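Local coordinates for receptor-like protein kinase ANXUR1 (Arabidopsis thaliana, PDB 6FIG), which is a plant receptor kinase of the malectin-like family involved in reproduction, whose ectodomain probably senses extracellular signals for a cytoplasmic serine/threonine kinase domain, at residues T312-I317 with T350-G355; I318-E323 with M328-A333. One frame throughout, in Å; residues are numbered along the deposited sequence.

Contact 1: T312-I317 with T350-G355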
loop_
_atom_site.group_PDB
_atom_site.type_symbol
_atom_site.label_atom_id
_atom_site.label_comp_id
_atom_site.label_asym_id
_atom_site.label_seq_id
_atom_site.Cartn_x
_atom_site.Cartn_y
_atom_site.Cartn_z
ATOM N N THR A 312 -7.884 -12.686 41.820
ATOM C CA THR A 312 -6.427 -12.787 41.983
ATOM C C THR A 312 -5.661 -12.667 40.666
ATOM O O THR A 312 -4.433 -12.743 40.663
ATOM C CB THR A 312 -6.029 -14.113 42.683
ATOM O OG1 THR A 312 -6.390 -15.221 41.841
ATOM C CG2 THR A 312 -6.720 -14.227 44.020
ATOM N N THR A 313 -6.365 -12.465 39.549
ATOM C CA THR A 313 -5.725 -12.261 38.255
ATOM C C THR A 313 -6.249 -10.982 37.581
ATOM O O THR A 313 -6.760 -11.025 36.467
ATOM C CB THR A 313 -5.919 -13.494 37.338
ATOM O OG1 THR A 313 -7.303 -13.836 37.286
ATOM C CG2 THR A 313 -5.140 -14.697 37.890
ATOM N N PRO A 314 -6.091 -9.818 38.243
ATOM C CA PRO A 314 -6.413 -8.553 37.571
ATOM C C PRO A 314 -5.440 -8.268 36.412
ATOM O O PRO A 314 -4.403 -8.917 36.290
ATOM C CB PRO A 314 -6.268 -7.512 38.689
ATOM C CG PRO A 314 -5.251 -8.106 39.598
ATOM C CD PRO A 314 -5.425 -9.593 39.532
ATOM N N ALA A 315 -5.785 -7.295 35.589
ATOM C CA ALA A 315 -4.944 -6.842 34.490
ATOM C C ALA A 315 -3.787 -6.033 35.047
ATOM O O ALA A 315 -3.953 -5.223 35.957
ATOM C CB ALA A 315 -5.749 -5.986 33.544
ATOM N N ASP A 316 -2.601 -6.268 34.497
ATOM C CA ASP A 316 -1.417 -5.470 34.817
ATOM C C ASP A 316 -0.633 -5.477 33.513
ATOM O O ASP A 316 -0.137 -6.530 33.107
ATOM C CB ASP A 316 -0.647 -6.101 35.985
ATOM C CG ASP A 316 0.630 -5.347 36.351
ATOM O OD1 ASP A 316 1.163 -4.556 35.508
ATOM O OD2 ASP A 316 1.126 -5.586 37.479
ATOM N N ILE A 317 -0.551 -4.329 32.839
ATOM C CA ILE A 317 0.057 -4.294 31.506
ATOM C C ILE A 317 1.531 -4.738 31.524
ATOM O O ILE A 317 1.928 -5.626 30.754
ATOM C CB ILE A 317 -0.089 -2.927 30.807
ATOM C CG1 ILE A 317 -1.550 -2.523 30.713
ATOM C CG2 ILE A 317 0.532 -2.989 29.401
ATOM C CD1 ILE A 317 -1.754 -1.046 30.414
ATOM N N THR A 350 -11.754 -0.687 36.615
ATOM C CA THR A 350 -11.634 -0.009 37.903
ATOM C C THR A 350 -10.371 -0.576 38.541
ATOM O O THR A 350 -9.974 -1.688 38.205
ATOM C CB THR A 350 -12.897 -0.237 38.780
ATOM O OG1 THR A 350 -12.882 0.605 39.951
ATOM C CG2 THR A 350 -13.024 -1.691 39.225
ATOM N N PRO A 351 -9.749 0.157 39.479
ATOM C CA PRO A 351 -8.511 -0.401 40.028
ATOM C C PRO A 351 -8.761 -1.641 40.880
ATOM O O PRO A 351 -9.811 -1.770 41.510
ATOM C CB PRO A 351 -7.981 0.733 40.935
ATOM C CG PRO A 351 -8.716 1.950 40.489
ATOM C CD PRO A 351 -10.054 1.462 40.086
ATOM N N SER A 352 -7.763 -2.521 40.902
ATOM C CA SER A 352 -7.767 -3.658 41.807
ATOM C C SER A 352 -7.005 -3.253 43.062
ATOM O O SER A 352 -6.021 -2.502 43.001
ATOM C CB SER A 352 -7.078 -4.859 41.159
ATOM O OG SER A 352 -6.940 -5.935 42.082
ATOM N N THR A 353 -7.448 -3.768 44.197
ATOM C CA THR A 353 -6.670 -3.642 45.420
ATOM C C THR A 353 -5.767 -4.858 45.663
ATOM O O THR A 353 -4.976 -4.862 46.631
ATOM C CB THR A 353 -7.574 -3.424 46.639
ATOM O OG1 THR A 353 -8.546 -4.473 46.703
ATOM C CG2 THR A 353 -8.267 -2.065 46.540
ATOM N N PHE A 354 -5.900 -5.890 44.830
ATOM C CA PHE A 354 -5.156 -7.120 45.032
ATOM C C PHE A 354 -3.654 -6.881 44.910
ATOM O O PHE A 354 -3.197 -6.294 43.940
ATOM C CB PHE A 354 -5.588 -8.189 44.036
ATOM C CG PHE A 354 -4.854 -9.492 44.205
ATOM C CD1 PHE A 354 -3.843 -9.850 43.317
ATOM C CD2 PHE A 354 -5.148 -10.333 45.277
ATOM C CE1 PHE A 354 -3.146 -11.045 43.490
ATOM C CE2 PHE A 354 -4.458 -11.531 45.452
ATOM C CZ PHE A 354 -3.464 -11.885 44.551
ATOM N N GLY A 355 -2.900 -7.302 45.925
ATOM C CA GLY A 355 -1.433 -7.243 45.861
ATOM C C GLY A 355 -0.812 -5.885 46.146
ATOM O O GLY A 355 0.392 -5.709 45.946
#

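Contact 2: I318-E323 with M328-A333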
loop_
_atom_site.group_PDB
_atom_site.type_symbol
_atom_site.label_atom_id
_atom_site.label_comp_id
_atom_site.label_asym_id
_atom_site.label_seq_id
_atom_site.Cartn_x
_atom_site.Cartn_y
_atom_site.Cartn_z
ATOM N N ILE A 318 2.341 -4.141 32.395
ATOM C CA ILE A 318 3.730 -4.572 32.543
ATOM C C ILE A 318 3.815 -6.015 33.042
ATOM O O ILE A 318 4.703 -6.771 32.635
ATOM C CB ILE A 318 4.532 -3.661 33.490
ATOM C CG1 ILE A 318 4.571 -2.216 32.985
ATOM C CG2 ILE A 318 5.958 -4.172 33.643
ATOM C CD1 ILE A 318 5.485 -1.973 31.830
ATOM N N GLY A 319 2.888 -6.404 33.908
ATOM C CA GLY A 319 2.762 -7.804 34.326
ATOM C C GLY A 319 2.663 -8.750 33.144
ATOM O O GLY A 319 3.287 -9.802 33.137
ATOM N N TRP A 320 1.870 -8.363 32.150
ATOM C CA TRP A 320 1.723 -9.104 30.912
ATOM C C TRP A 320 2.870 -8.949 29.926
ATOM O O TRP A 320 3.334 -9.947 29.378
ATOM C CB TRP A 320 0.445 -8.664 30.204
ATOM C CG TRP A 320 -0.798 -9.343 30.657
ATOM C CD1 TRP A 320 -0.949 -10.642 31.021
ATOM C CD2 TRP A 320 -2.097 -8.761 30.673
ATOM N NE1 TRP A 320 -2.280 -10.905 31.287
ATOM C CE2 TRP A 320 -3.002 -9.761 31.072
ATOM C CE3 TRP A 320 -2.578 -7.490 30.398
ATOM C CZ2 TRP A 320 -4.370 -9.511 31.233
ATOM C CZ3 TRP A 320 -3.931 -7.251 30.527
ATOM C CH2 TRP A 320 -4.807 -8.256 30.935
ATOM N N THR A 321 3.339 -7.724 29.683
ATOM C CA THR A 321 4.331 -7.497 28.602
ATOM C C THR A 321 5.781 -7.637 29.029
ATOM O O THR A 321 6.648 -7.914 28.190
ATOM C CB THR A 321 4.171 -6.114 27.964
ATOM O OG1 THR A 321 4.487 -5.107 28.926
ATOM C CG2 THR A 321 2.771 -5.917 27.473
ATOM N N GLY A 322 6.057 -7.394 30.302
ATOM C CA GLY A 322 7.405 -7.411 30.836
ATOM C C GLY A 322 8.148 -6.091 30.743
ATOM O O GLY A 322 9.161 -5.954 31.390
ATOM N N GLU A 323 7.671 -5.112 29.969
ATOM C CA GLU A 323 8.415 -3.870 29.782
ATOM C C GLU A 323 7.544 -2.732 29.266
ATOM O O GLU A 323 6.624 -2.926 28.463
ATOM C CB GLU A 323 9.594 -4.071 28.802
ATOM C CG GLU A 323 10.688 -3.005 28.891
ATOM C CD GLU A 323 11.798 -3.159 27.852
ATOM O OE1 GLU A 323 11.864 -4.180 27.123
ATOM O OE2 GLU A 323 12.608 -2.220 27.749
ATOM N N MET A 328 0.428 -4.952 23.251
ATOM C CA MET A 328 -0.216 -6.257 23.319
ATOM C C MET A 328 -1.698 -6.081 23.129
ATOM O O MET A 328 -2.233 -4.967 23.140
ATOM C CB MET A 328 0.029 -6.910 24.682
ATOM C CG MET A 328 -0.526 -6.082 25.820
ATOM S SD MET A 328 -0.722 -6.971 27.386
ATOM C CE MET A 328 -2.106 -8.027 26.999
ATOM N N TYR A 329 -2.376 -7.207 23.002
ATOM C CA TYR A 329 -3.816 -7.215 23.056
ATOM C C TYR A 329 -4.288 -8.464 23.778
ATOM O O TYR A 329 -3.544 -9.450 23.910
ATOM C CB TYR A 329 -4.420 -7.136 21.643
ATOM C CG TYR A 329 -4.129 -8.350 20.815
ATOM C CD1 TYR A 329 -2.955 -8.445 20.091
ATOM C CD2 TYR A 329 -5.018 -9.425 20.786
ATOM C CE1 TYR A 329 -2.647 -9.571 19.350
ATOM C CE2 TYR A 329 -4.736 -10.562 20.039
ATOM C CZ TYR A 329 -3.559 -10.615 19.301
ATOM O OH TYR A 329 -3.214 -11.716 18.558
ATOM N N LYS A 330 -5.521 -8.410 24.251
ATOM C CA LYS A 330 -6.163 -9.579 24.801
ATOM C C LYS A 330 -7.572 -9.670 24.257
ATOM O O LYS A 330 -8.283 -8.685 24.237
ATOM C CB LYS A 330 -6.215 -9.543 26.314
ATOM C CG LYS A 330 -6.495 -10.939 26.875
ATOM C CD LYS A 330 -5.708 -11.205 28.152
ATOM C CE LYS A 330 -5.798 -12.668 28.556
ATOM N NZ LYS A 330 -7.147 -13.059 29.049
ATOM N N ASP A 331 -7.946 -10.872 23.830
ATOM C CA ASP A 331 -9.286 -11.122 23.298
ATOM C C ASP A 331 -10.194 -11.805 24.336
ATOM O O ASP A 331 -9.828 -12.810 24.942
ATOM C CB ASP A 331 -9.204 -12.022 22.060
ATOM C CG ASP A 331 -8.661 -11.321 20.856
ATOM O OD1 ASP A 331 -8.606 -10.088 20.799
ATOM O OD2 ASP A 331 -8.340 -12.063 19.893
ATOM N N TYR A 332 -11.397 -11.269 24.478
ATOM C CA TYR A 332 -12.431 -11.846 25.350
ATOM C C TYR A 332 -13.692 -12.067 24.533
ATOM O O TYR A 332 -13.995 -11.260 23.658
ATOM C CB TYR A 332 -12.756 -10.868 26.477
ATOM C CG TYR A 332 -11.566 -10.489 27.326
ATOM C CD1 TYR A 332 -11.175 -11.287 28.389
ATOM C CD2 TYR A 332 -10.833 -9.344 27.049
ATOM C CE1 TYR A 332 -10.074 -10.943 29.174
ATOM C CE2 TYR A 332 -9.741 -8.990 27.831
ATOM C CZ TYR A 332 -9.378 -9.788 28.884
ATOM O OH TYR A 332 -8.286 -9.405 29.618
ATOM N N ALA A 333 -14.413 -13.132 24.825
ATOM C CA ALA A 333 -15.645 -13.466 24.109
ATOM C C ALA A 333 -16.845 -13.461 25.043
ATOM O O ALA A 333 -16.760 -13.904 26.200
ATOM C CB ALA A 333 -15.518 -14.816 23.422
#

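Contact 1: T312-I317 with T350-G355
An ST turn just past the end of strand 344-351 holds Ser352 and Phe354 against the loop that leads from strand 306-307 to helix 317-321, where Thr312 and Pro314 receive them. The evidence for the turn is a single bond: the backbone N of Phe354 donates to Ser352 OG over 2.9 Å, with an N-H...O angle of 152°. Phe354 then extends toward the loop with CG anti to its backbone N (chi1 -180°), which brings one ring face against Thr312 CA. There the ring makes a CH-pi contact. Thr312 CA stands 3.9 Å from the Phe354 ring centroid and only 7° off the ring normal, so it sits almost exactly over the centre of that face. Two further atoms of the threonine lie across the same ring: its methyl CG2 approaches CE2 of Phe354 at 3.8 Å, while its carbonyl O lies 3.5 Å from CE1 of Phe354. Pro314 fills the neighbouring position. Its CD is 4.1 Å from CD1 of Phe354, an oblique approach in which the two side chains cross at about a right angle. CB and CG of Pro314 lie against Ser352, with Pro314 CB 3.7 Å from Ser352 CB and CG near the hydroxyl oxygen. The one serine thus shapes the turn through OG and also gives the proline a surface to rest on. The contact rests on CH-pi and van der Waals packing and is partly buried; Phe354 and Thr312 are at its exposed side, whereas Ser352 is buried, with Asn300 of strand 299-303 packing beside both Ser352 and Pro314. Such packing joins two loops beside strands 344-351 and 299-303, which pair antiparallel in the beta-rich malectin-like fold.

Contact 2: I318-E323 with M328-A333
The indole of Trp320 has the methyl of Met328 on one side of its plane: CE stands 3.3 Å above the ring but is displaced toward the rim, an oblique approach in which the nearest indole atom is Trp320 CE3, 3.5 Å from Met328 CE. Farther along the six-membered ring, Lys330 and Tyr332 also approach obliquely. The aliphatic CD of Lys330 comes to 3.8 Å from CZ2 of Trp320, and Tyr332 OH lies 3.9 Å from CH2 of Trp320. The tyrosine and tryptophan side chains arrive from opposite directions; Tyr332 OH is hydrogen-bonded to NE2 of Gln309, a residue that also touches Trp320.

Met328, Lys330 and Tyr332 are alternate residues of strand 327-336, so the indole meets three alternate positions and packs the short helix 317-321 against the strand within the malectin-like fold. Strand 278-287 pairs antiparallel with this strand, and Phe286 packs beside Met328.

The sulfur adds a Met-aromatic contact. Met328 SD is 4.6 Å from the centroid of the six-membered ring of Trp320, and its direction, 58° off the normal, makes the approach oblique. With the methionine bent at its last torsion (chi3 -72°), both SD and CE lie on the indole, SD also being close to CB of Trp320. On another flank of the sulfur is the methyl of Thr321, with CG2 3.6 Å from Met328 SD. The hydroxyl of Thr321 is turned to its own helix, where OG1 is hydrogen-bonded to Ile317 O.

The centres of the two contacts lie about 13 Å apart, on the same side of the chain's centre and within the malectin-like region. Along the chain the order is 312-317, 318-323, 328-333, 350-355, so contact 2 falls wholly between the two segments of contact 1. Segments 312-317 and 318-323 are continuous, running from the loop into helix 317-321, and strands 327-336 and 344-351 follow each other. The contacts also meet directly: Ala315 CB packs 3.6 Å from Trp320 CH2. One loop with its helix thus packs against both the segment past strand 344-351 and strand 327-336, two neighbouring parts of the ectodomain.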